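Local structure of o-succinylbenzoate synthase (Synechococcus elongatus, 2OZT) at residues A[45-50]-A[59-64]; A[66-69]-A[75-78]; A[78-81]-A[86-89]. The protein catalyses the dehydration of SHCHC to 2-succinylbenzoate in phylloquinone biosynthesis, using a divalent metal ion, as a monomeric member of the enolase superfamily. All coordinates share one frame; numbering follows the deposited sequence.

How the interactions relate
The three contacts follow one another through the N-terminal capping domain and bring together the sheet edge and helices 58-67, 74-77 and 85-97. Interaction 1 uses Asp61 in the first half of helix 58-67, interaction 2 the residues just after its C-terminal end, their centres about 13 Å apart. Interaction 3 adjoins interaction 2 through the shared Ala78, centres about 9 Å apart, and lies about 10 Å from the centre of interaction 1. There Ala87 CB touches Asp61 OD1 (3.6 Å) and Leu64 CD2 (3.6 Å). Interaction 1 comes nearest the active site: the side chain of Pro49 is about 10 Å from that of Lys245, the predicted proton acceptor. Interactions 2 and 3 lie away from it.

Interaction 1: residues A[45-50]-A[59-64]; sequences GEIAPL and NADIAL
Ile47 and Pro49 close on one carboxylate, that of Asp61, where the edge strand 42-47 of the antiparallel sheet in the enolase-type capping domain runs into a loop beside helix 58-67. Just before them, Glu46 bonds to other partners: OE2 to Tyr10 OH and Gly276 N, and OE1 to Ala279 N, which ties the strand to the barrel domain. Ile47 then faces the helix. Its CG2 branch, placed opposite the backbone N by a chi1 of -57°, reaches Asp61 OD2 at 3.3 Å and also rests on the carboxyl carbon, with CG2 to Asp61 CG at 3.6 Å. At Ala48 the chain leaves the strand, and its methyl points away from the helix. Arg28 holds the loop here, bonding to the carbonyl oxygens of Ala48 and Pro49. The Pro49 ring and the Asp61 side chain point at each other from their two backbones. Pro49 CG lies 3.1 Å from Asp61 OD2, and CD 3.2 Å from the same oxygen, so OD2 is flanked by a methyl and, roughly at right angles to it, by the proline ring. Asp61 OD1 lies close to Glu56 OE2, which would tend to raise the pKa of the pair; Glu56 also accepts from Ala86 N and Ala87 N, probably favouring its charged form and leaving Asp61 likelier to take a proton. Around this joint, strand 42-47 pairs with strand 23-36 through Ile47 and Ile31, while helix 85-97 supplies Phe91 against Ile47, Ala86 against Pro49 and Ala87 against Asp61.

Interaction 2: residues A[66-69]-A[75-78]; sequences QQLP and EIMA
Ile76 lays both of its branches against Pro69 and adds a touch on Leu68. This is apolar packing within the connection between helices 58-67 and 74-77 of the enolase-type N-terminal capping domain: the chain leaves the first helix, runs through the short edge strand 71-72 and turns into the second, bringing Ile76 back over the two residues that follow the first helix. The CG2 methyl does double duty, meeting Pro69 CD at 3.7 Å and Leu68 CD2 at 3.9 Å. The other branch ends in CD1, which sits 3.8 Å from Pro69 CG and nears CB. A chi1 of -74° sets CG1 opposite the carbonyl carbon and CG2 opposite the backbone N, and in this way both branches can face the proline at once. Leu68, the first residue to leave helical geometry, lies alongside the isoleucine, the two pointing opposite ways; it also packs on Phe91 of helix 85-97 and on Trp5 of strand 3-20. The contact is partly open to solvent. Polar groups hold its backbone from outside: Thr73, just ahead of helix 74-77, accepts from Ile76 N through OG1, Thr79 OG1 bonds to Ile76 O, and the indole N-H of Trp5 (NE1) donates to Pro69 O.

Interaction 3: residues A[78-81]-A[86-89]; sequences ATIP and AAQF
Ile80 and Ala87 make the apolar half of this contact, in which the loop joining helices 74-77 and 85-97 of the N-terminal capping domain folds back along the first turn of the second helix. One isoleucine methyl does the touching: CG2 lies 4.1 Å from Ala87 CB and 3.9 Å from Gln88 CG. Its chi1 of -63° puts CG2 opposite the backbone N, facing the helix. The Gln88 stem runs antiparallel beside the isoleucine, lending the methyl a second support.

The polar half runs through water. One water molecule donates to Ile80 O at 2.6 Å and accepts from Gln88 NE2 at 2.7 Å, bridging loop and helix. With chi2 at 177° the glutamine is extended beyond CG, which carries its amide out to that water. Pro81 O merely packs near the amide carbon, 4.0 Å from Gln88 CD. A leucine in place of Gln88 has no N-H to offer, and would probably leave the water held by Ile80 O without its donor on the helix.

Leu64 of helix 58-67 packs on Ile80, Pro81 and Ala87, closing the apolar side, while Phe89 turns to helices 246-249 and 277-290 of the barrel domain.

Interaction 1: residues A[45-50]-A[59-64]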
loop_
_atom_site.group_PDB
_atom_site.type_symbol
_atom_site.label_atom_id
_atom_site.label_comp_id
_atom_site.label_asym_id
_atom_site.label_seq_id
_atom_site.Cartn_x
_atom_site.Cartn_y
_atom_site.Cartn_z
ATOM N N GLY A 45 -0.965 -16.277 -7.775
ATOM C CA GLY A 45 -1.116 -15.319 -6.662
ATOM C C GLY A 45 0.272 -15.078 -6.103
ATOM O O GLY A 45 1.250 -15.775 -6.403
ATOM N N GLU A 46 0.329 -14.038 -5.276
ATOM C CA GLU A 46 1.595 -13.643 -4.647
ATOM C C GLU A 46 1.378 -13.322 -3.179
ATOM O O GLU A 46 0.464 -12.573 -2.823
ATOM C CB GLU A 46 2.154 -12.435 -5.383
ATOM C CG GLU A 46 3.423 -11.846 -4.736
ATOM C CD GLU A 46 4.047 -10.715 -5.557
ATOM O OE1 GLU A 46 3.625 -10.408 -6.711
ATOM O OE2 GLU A 46 4.995 -10.066 -4.979
ATOM N N ILE A 47 2.262 -13.875 -2.337
ATOM C CA ILE A 47 2.283 -13.630 -0.878
ATOM C C ILE A 47 3.594 -12.925 -0.547
ATOM O O ILE A 47 4.678 -13.506 -0.669
ATOM C CB ILE A 47 2.274 -14.967 -0.112
ATOM C CG1 ILE A 47 1.034 -15.797 -0.529
ATOM C CG2 ILE A 47 2.334 -14.810 1.383
ATOM C CD1 ILE A 47 1.020 -17.233 0.028
ATOM N N ALA A 48 3.511 -11.650 -0.151
ATOM C CA ALA A 48 4.717 -10.865 0.089
ATOM C C ALA A 48 4.573 -9.951 1.307
ATOM O O ALA A 48 4.540 -8.732 1.141
ATOM C CB ALA A 48 5.023 -10.025 -1.168
ATOM N N PRO A 49 4.549 -10.500 2.524
ATOM C CA PRO A 49 4.511 -9.617 3.684
ATOM C C PRO A 49 5.758 -8.712 3.698
ATOM O O PRO A 49 6.828 -9.064 3.131
ATOM C CB PRO A 49 4.522 -10.574 4.861
ATOM C CG PRO A 49 5.211 -11.856 4.324
ATOM C CD PRO A 49 4.657 -11.921 2.897
ATOM N N LEU A 50 5.601 -7.523 4.264
ATOM C CA LEU A 50 6.676 -6.539 4.228
ATOM C C LEU A 50 7.330 -6.470 5.618
ATOM O O LEU A 50 6.646 -6.214 6.588
ATOM C CB LEU A 50 6.082 -5.180 3.815
ATOM C CG LEU A 50 7.026 -4.003 3.527
ATOM C CD1 LEU A 50 7.930 -4.295 2.348
ATOM C CD2 LEU A 50 6.196 -2.760 3.236
ATOM N N ASN A 59 8.635 -16.438 6.678
ATOM C CA ASN A 59 8.826 -17.817 7.193
ATOM C C ASN A 59 7.549 -18.461 7.666
ATOM O O ASN A 59 7.326 -19.681 7.447
ATOM C CB ASN A 59 9.866 -17.816 8.321
ATOM C CG ASN A 59 11.267 -17.598 7.805
ATOM O OD1 ASN A 59 11.526 -17.574 6.600
ATOM N ND2 ASN A 59 12.202 -17.380 8.745
ATOM N N ALA A 60 6.669 -17.690 8.272
ATOM C CA ALA A 60 5.399 -18.240 8.714
ATOM C C ALA A 60 4.492 -18.588 7.516
ATOM O O ALA A 60 3.741 -19.585 7.545
ATOM C CB ALA A 60 4.696 -17.227 9.647
ATOM N N ASP A 61 4.540 -17.788 6.451
ATOM C CA ASP A 61 3.767 -18.066 5.238
ATOM C C ASP A 61 4.294 -19.350 4.569
ATOM O O ASP A 61 3.519 -20.167 4.006
ATOM C CB ASP A 61 3.896 -16.915 4.256
ATOM C CG ASP A 61 3.208 -15.640 4.750
ATOM O OD1 ASP A 61 2.170 -15.734 5.445
ATOM O OD2 ASP A 61 3.698 -14.561 4.385
ATOM N N ILE A 62 5.617 -19.536 4.619
ATOM C CA ILE A 62 6.242 -20.741 4.029
ATOM C C ILE A 62 5.770 -21.973 4.789
ATOM O O ILE A 62 5.360 -22.992 4.175
ATOM C CB ILE A 62 7.813 -20.653 4.019
ATOM C CG1 ILE A 62 8.270 -19.657 2.964
ATOM C CG2 ILE A 62 8.418 -22.037 3.645
ATOM C CD1 ILE A 62 9.685 -19.145 3.191
ATOM N N ALA A 63 5.773 -21.890 6.108
ATOM C CA ALA A 63 5.302 -23.001 6.933
ATOM C C ALA A 63 3.840 -23.321 6.582
ATOM O O ALA A 63 3.463 -24.481 6.421
ATOM C CB ALA A 63 5.443 -22.686 8.385
ATOM N N LEU A 64 3.011 -22.289 6.440
ATOM C CA LEU A 64 1.630 -22.465 6.007
ATOM C C LEU A 64 1.574 -23.209 4.699
ATOM O O LEU A 64 0.819 -24.203 4.582
ATOM C CB LEU A 64 0.965 -21.091 5.798
ATOM C CG LEU A 64 -0.451 -21.242 5.223
ATOM C CD1 LEU A 64 -1.476 -21.787 6.235
ATOM C CD2 LEU A 64 -0.895 -19.960 4.551
#

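Interaction 2: residues A[66-69]-A[75-78]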
loop_
_atom_site.group_PDB
_atom_site.type_symbol
_atom_site.label_atom_id
_atom_site.label_comp_id
_atom_site.label_asym_id
_atom_site.label_seq_id
_atom_site.Cartn_x
_atom_site.Cartn_y
_atom_site.Cartn_z
ATOM N N GLN A 66 3.589 -25.250 3.448
ATOM C CA GLN A 66 4.024 -26.652 3.593
ATOM C C GLN A 66 3.027 -27.481 4.373
ATOM O O GLN A 66 3.086 -28.726 4.324
ATOM C CB GLN A 66 5.416 -26.707 4.267
ATOM C CG GLN A 66 6.452 -26.109 3.374
ATOM C CD GLN A 66 7.853 -26.323 3.858
ATOM O OE1 GLN A 66 8.173 -26.101 5.027
ATOM N NE2 GLN A 66 8.709 -26.745 2.946
ATOM N N GLN A 67 2.121 -26.838 5.097
ATOM C CA GLN A 67 1.121 -27.538 5.910
ATOM C C GLN A 67 -0.175 -27.803 5.159
ATOM O O GLN A 67 -0.913 -28.735 5.507
ATOM C CB GLN A 67 0.787 -26.731 7.171
ATOM C CG GLN A 67 1.891 -26.710 8.241
ATOM C CD GLN A 67 1.819 -25.462 9.091
ATOM O OE1 GLN A 67 0.800 -24.755 9.095
ATOM N NE2 GLN A 67 2.913 -25.165 9.813
ATOM N N LEU A 68 -0.472 -27.001 4.139
ATOM C CA LEU A 68 -1.727 -27.179 3.372
ATOM C C LEU A 68 -1.748 -28.451 2.537
ATOM O O LEU A 68 -0.711 -28.887 2.039
ATOM C CB LEU A 68 -1.946 -25.992 2.442
ATOM C CG LEU A 68 -2.282 -24.705 3.180
ATOM C CD1 LEU A 68 -2.153 -23.530 2.175
ATOM C CD2 LEU A 68 -3.693 -24.723 3.771
ATOM N N PRO A 69 -2.947 -29.026 2.340
ATOM C CA PRO A 69 -3.098 -30.194 1.460
ATOM C C PRO A 69 -2.698 -29.925 0.011
ATOM O O PRO A 69 -2.683 -28.771 -0.417
ATOM C CB PRO A 69 -4.603 -30.478 1.524
ATOM C CG PRO A 69 -5.057 -29.864 2.798
ATOM C CD PRO A 69 -4.217 -28.637 2.967
ATOM N N GLU A 75 -13.041 -24.370 1.559
ATOM C CA GLU A 75 -12.986 -24.753 2.967
ATOM C C GLU A 75 -11.537 -24.921 3.480
ATOM O O GLU A 75 -11.207 -24.467 4.588
ATOM C CB GLU A 75 -13.855 -25.994 3.241
ATOM C CG GLU A 75 -13.663 -27.174 2.287
ATOM C CD GLU A 75 -14.617 -27.222 1.064
ATOM O OE1 GLU A 75 -14.887 -26.171 0.420
ATOM O OE2 GLU A 75 -15.067 -28.353 0.720
ATOM N N ILE A 76 -10.663 -25.516 2.667
ATOM C CA ILE A 76 -9.228 -25.565 3.019
ATOM C C ILE A 76 -8.644 -24.137 3.138
ATOM O O ILE A 76 -7.934 -23.812 4.109
ATOM C CB ILE A 76 -8.438 -26.448 2.033
ATOM C CG1 ILE A 76 -8.745 -27.934 2.319
ATOM C CG2 ILE A 76 -6.905 -26.169 2.105
ATOM C CD1 ILE A 76 -8.323 -28.863 1.229
HETATM N N MSE A 77 -8.968 -23.270 2.192
HETATM C CA MSE A 77 -8.443 -21.898 2.263
HETATM C C MSE A 77 -8.991 -21.098 3.441
HETATM O O MSE A 77 -8.319 -20.200 3.952
HETATM C CB MSE A 77 -8.605 -21.165 0.941
HETATM C CG MSE A 77 -7.656 -21.716 -0.118
HETATM SE SE MSE A 77 -7.886 -20.850 -1.804
HETATM C CE MSE A 77 -9.800 -21.195 -2.030
ATOM N N ALA A 78 -10.181 -21.469 3.919
ATOM C CA ALA A 78 -10.741 -20.849 5.120
ATOM C C ALA A 78 -9.958 -21.195 6.386
ATOM O O ALA A 78 -10.100 -20.506 7.400
ATOM C CB ALA A 78 -12.244 -21.188 5.267
#

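Interaction 3: residues A[78-81]-A[86-89]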
loop_
_atom_site.group_PDB
_atom_site.type_symbol
_atom_site.label_atom_id
_atom_site.label_comp_id
_atom_site.label_asym_id
_atom_site.label_seq_id
_atom_site.Cartn_x
_atom_site.Cartn_y
_atom_site.Cartn_z
ATOM N N ALA A 78 -10.181 -21.469 3.919
ATOM C CA ALA A 78 -10.741 -20.849 5.120
ATOM C C ALA A 78 -9.958 -21.195 6.386
ATOM O O ALA A 78 -10.100 -20.506 7.400
ATOM C CB ALA A 78 -12.244 -21.188 5.267
ATOM N N THR A 79 -9.084 -22.204 6.323
ATOM C CA THR A 79 -8.274 -22.582 7.490
ATOM C C THR A 79 -7.029 -21.694 7.601
ATOM O O THR A 79 -6.322 -21.738 8.606
ATOM C CB THR A 79 -7.849 -24.071 7.492
ATOM O OG1 THR A 79 -6.951 -24.330 6.410
ATOM C CG2 THR A 79 -9.064 -24.979 7.362
ATOM N N ILE A 80 -6.755 -20.878 6.586
ATOM C CA ILE A 80 -5.570 -20.003 6.673
ATOM C C ILE A 80 -5.727 -19.018 7.843
ATOM O O ILE A 80 -6.735 -18.314 7.911
ATOM C CB ILE A 80 -5.297 -19.254 5.355
ATOM C CG1 ILE A 80 -4.988 -20.254 4.235
ATOM C CG2 ILE A 80 -4.092 -18.252 5.558
ATOM C CD1 ILE A 80 -5.100 -19.669 2.822
ATOM N N PRO A 81 -4.759 -18.986 8.794
ATOM C CA PRO A 81 -4.907 -18.104 9.966
ATOM C C PRO A 81 -5.092 -16.630 9.609
ATOM O O PRO A 81 -4.439 -16.128 8.690
ATOM C CB PRO A 81 -3.580 -18.314 10.725
ATOM C CG PRO A 81 -3.109 -19.672 10.312
ATOM C CD PRO A 81 -3.548 -19.829 8.886
ATOM N N ALA A 86 -1.237 -11.564 4.397
ATOM C CA ALA A 86 -0.666 -11.644 3.035
ATOM C C ALA A 86 -0.917 -13.023 2.389
ATOM O O ALA A 86 -1.156 -13.092 1.187
ATOM C CB ALA A 86 0.842 -11.257 3.042
ATOM N N ALA A 87 -0.832 -14.077 3.207
ATOM C CA ALA A 87 -1.185 -15.417 2.691
ATOM C C ALA A 87 -2.655 -15.487 2.289
ATOM O O ALA A 87 -2.963 -16.057 1.227
ATOM C CB ALA A 87 -0.851 -16.480 3.733
ATOM N N GLN A 88 -3.553 -14.932 3.107
ATOM C CA GLN A 88 -4.967 -14.835 2.732
ATOM C C GLN A 88 -5.127 -14.124 1.383
ATOM O O GLN A 88 -5.875 -14.579 0.499
ATOM C CB GLN A 88 -5.803 -14.131 3.791
ATOM C CG GLN A 88 -5.847 -14.790 5.178
ATOM C CD GLN A 88 -6.659 -13.938 6.163
ATOM O OE1 GLN A 88 -6.373 -12.741 6.381
ATOM N NE2 GLN A 88 -7.640 -14.570 6.804
ATOM N N PHE A 89 -4.442 -13.005 1.190
ATOM C CA PHE A 89 -4.523 -12.289 -0.087
ATOM C C PHE A 89 -4.008 -13.152 -1.221
ATOM O O PHE A 89 -4.654 -13.278 -2.288
ATOM C CB PHE A 89 -3.682 -10.993 -0.013
ATOM C CG PHE A 89 -3.400 -10.364 -1.352
ATOM C CD1 PHE A 89 -4.287 -9.481 -1.937
ATOM C CD2 PHE A 89 -2.231 -10.681 -2.069
ATOM C CE1 PHE A 89 -4.020 -8.864 -3.146
ATOM C CE2 PHE A 89 -1.961 -10.081 -3.307
ATOM C CZ PHE A 89 -2.850 -9.170 -3.855
HETATM O O HOH W 1 -8.537 -17.093 6.488
#